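Local coordinates for protein ureidoglycolate hydrolase (Arabidopsis thaliana, PDB 4PXE) that hydrolyses (S)-ureidoglycolate to glyoxylate, ammonium and carbon dioxide with the help of two manganese ions per subunit, in plant purine breakdown, at residues 223-228 / 389-394. Sequence-based numbering, arbitrary orientation.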
loop_
_atom_site.group_PDB
_atom_site.type_symbol
_atom_site.label_atom_id
_atom_site.label_comp_id
_atom_site.label_asym_id
_atom_site.label_seq_id
_atom_site.Cartn_x
_atom_site.Cartn_y
_atom_site.Cartn_z
ATOM N N GLY A 223 4.322 -30.916 -22.180
ATOM C CA GLY A 223 4.915 -31.414 -20.952
ATOM C C GLY A 223 3.955 -32.335 -20.224
ATOM O O GLY A 223 2.793 -31.989 -19.994
ATOM N N VAL A 224 4.420 -33.531 -19.894
ATOM C CA VAL A 224 3.617 -34.440 -19.097
ATOM C C VAL A 224 4.071 -34.289 -17.656
ATOM O O VAL A 224 5.200 -34.636 -17.307
ATOM C CB VAL A 224 3.763 -35.887 -19.590
ATOM C CG1 VAL A 224 2.973 -36.833 -18.706
ATOM C CG2 VAL A 224 3.316 -35.992 -21.051
ATOM N N VAL A 225 3.208 -33.709 -16.828
ATOM C CA VAL A 225 3.624 -33.299 -15.488
ATOM C C VAL A 225 3.609 -34.479 -14.520
ATOM O O VAL A 225 2.603 -35.175 -14.398
ATOM C CB VAL A 225 2.718 -32.175 -14.961
ATOM C CG1 VAL A 225 3.059 -31.825 -13.506
ATOM C CG2 VAL A 225 2.837 -30.956 -15.860
ATOM N N THR A 226 4.718 -34.686 -13.819
ATOM C CA THR A 226 4.838 -35.851 -12.944
ATOM C C THR A 226 4.686 -35.536 -11.453
ATOM O O THR A 226 4.435 -36.425 -10.643
ATOM C CB THR A 226 6.188 -36.550 -13.149
ATOM O OG1 THR A 226 7.242 -35.674 -12.743
ATOM C CG2 THR A 226 6.388 -36.935 -14.621
ATOM N N ALA A 227 4.845 -34.269 -11.088
ATOM C CA ALA A 227 4.758 -33.866 -9.695
ATOM C C ALA A 227 4.575 -32.361 -9.637
ATOM O O ALA A 227 4.879 -31.656 -10.596
ATOM C CB ALA A 227 6.029 -34.270 -8.941
ATOM N N ILE A 228 4.075 -31.888 -8.503
ATOM C CA ILE A 228 3.885 -30.463 -8.256
ATOM C C ILE A 228 4.655 -30.104 -6.986
ATOM O O ILE A 228 4.511 -30.782 -5.970
ATOM C CB ILE A 228 2.391 -30.139 -8.054
ATOM C CG1 ILE A 228 1.586 -30.481 -9.314
ATOM C CG2 ILE A 228 2.212 -28.659 -7.650
ATOM C CD1 ILE A 228 0.084 -30.361 -9.133
ATOM N N MET A 389 -4.511 -37.924 -10.601
ATOM C CA MET A 389 -4.354 -36.610 -11.212
ATOM C C MET A 389 -3.248 -36.608 -12.257
ATOM O O MET A 389 -2.280 -37.361 -12.164
ATOM C CB MET A 389 -4.046 -35.591 -10.101
ATOM C CG MET A 389 -3.645 -34.175 -10.559
ATOM S SD MET A 389 -1.903 -33.997 -11.016
ATOM C CE MET A 389 -1.081 -34.119 -9.423
ATOM N N GLY A 390 -3.382 -35.730 -13.245
ATOM C CA GLY A 390 -2.271 -35.428 -14.127
ATOM C C GLY A 390 -2.434 -34.034 -14.685
ATOM O O GLY A 390 -3.530 -33.463 -14.617
ATOM N N MET A 391 -1.358 -33.496 -15.245
ATOM C CA MET A 391 -1.414 -32.195 -15.911
ATOM C C MET A 391 -0.732 -32.260 -17.264
ATOM O O MET A 391 0.290 -32.926 -17.426
ATOM C CB MET A 391 -0.740 -31.093 -15.082
ATOM C CG MET A 391 -1.327 -30.867 -13.701
ATOM S SD MET A 391 -0.646 -29.359 -12.956
ATOM C CE MET A 391 -1.395 -28.135 -14.036
ATOM N N ILE A 392 -1.294 -31.528 -18.221
ATOM C CA ILE A 392 -0.683 -31.320 -19.526
ATOM C C ILE A 392 -0.175 -29.876 -19.568
ATOM O O ILE A 392 -0.973 -28.947 -19.440
ATOM C CB ILE A 392 -1.744 -31.468 -20.621
ATOM C CG1 ILE A 392 -2.384 -32.865 -20.587
ATOM C CG2 ILE A 392 -1.146 -31.218 -22.008
ATOM C CD1 ILE A 392 -3.674 -32.927 -21.342
ATOM N N PHE A 393 1.131 -29.694 -19.739
ATOM C CA PHE A 393 1.720 -28.368 -19.969
ATOM C C PHE A 393 1.858 -28.083 -21.466
ATOM O O PHE A 393 2.213 -28.974 -22.253
ATOM C CB PHE A 393 3.123 -28.278 -19.364
ATOM C CG PHE A 393 3.171 -27.915 -17.898
ATOM C CD1 PHE A 393 2.046 -27.471 -17.192
ATOM C CD2 PHE A 393 4.385 -27.998 -17.239
ATOM C CE1 PHE A 393 2.170 -27.124 -15.829
ATOM C CE2 PHE A 393 4.503 -27.650 -15.902
ATOM C CZ PHE A 393 3.394 -27.220 -15.207
ATOM N N ILE A 394 1.595 -26.835 -21.839
ATOM C CA ILE A 394 1.939 -26.340 -23.169
ATOM C C ILE A 394 3.009 -25.249 -23.033
ATOM O O ILE A 394 3.179 -24.652 -21.968
ATOM C CB ILE A 394 0.712 -25.794 -23.926
ATOM C CG1 ILE A 394 0.079 -24.627 -23.162
ATOM C CG2 ILE A 394 -0.297 -26.902 -24.197
ATOM C CD1 ILE A 394 -1.076 -23.985 -23.936
HETATM O O HOH W 1 0.389 -35.787 -15.778
#
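Val225 lays its CG2 methyl on one face of the Phe393 ring. CG2 sits 3.5 Å from the ring centroid and only 6° off the ring normal, a CH-pi contact over the centre. Val225 CG2 is anti to its own carbonyl carbon, and this turns the methyl to the ring. Phe393 also touches Ser374 and Glu210. On the same sheet face, Val225 and Met391 run side by side, with Val225 CB 3.6 Å from Met391 CB. Farther along, Ile228 CD1 reaches two methionines, at 3.9 Å from Met389 CE and 4.0 Å from Met391 SD.

The backbones pair antiparallel. Gly223 and Phe393 form a hydrogen-bonded pair: Gly223 N gives to Phe393 O (2.9 Å), and Phe393 N gives to Gly223 O (2.8 Å). Val225 N donates to Met391 O at 3.1 Å. Past this point the strands part, and a water takes over. It donates to Val225 O and accepts from Met391 N. Ser350 OG also bonds Val225 O.

An alanine in place of Phe393 would probably leave the Val225 methyl without its aromatic face and open a gap over it.

In this peptidase M20 family enzyme, the contact joins strand 389-394, which also pairs with 201-209, to long strand 222-239, which runs on into the dimerization region. Met391 packs on the substrate-binding residues His208 and His378. It brings the apolar cluster to the edge of the metal site, its side chain about 7 Å from a bound manganese ion at the nearest atoms. The water links Val225 O and Met391 N where no direct bond joins them.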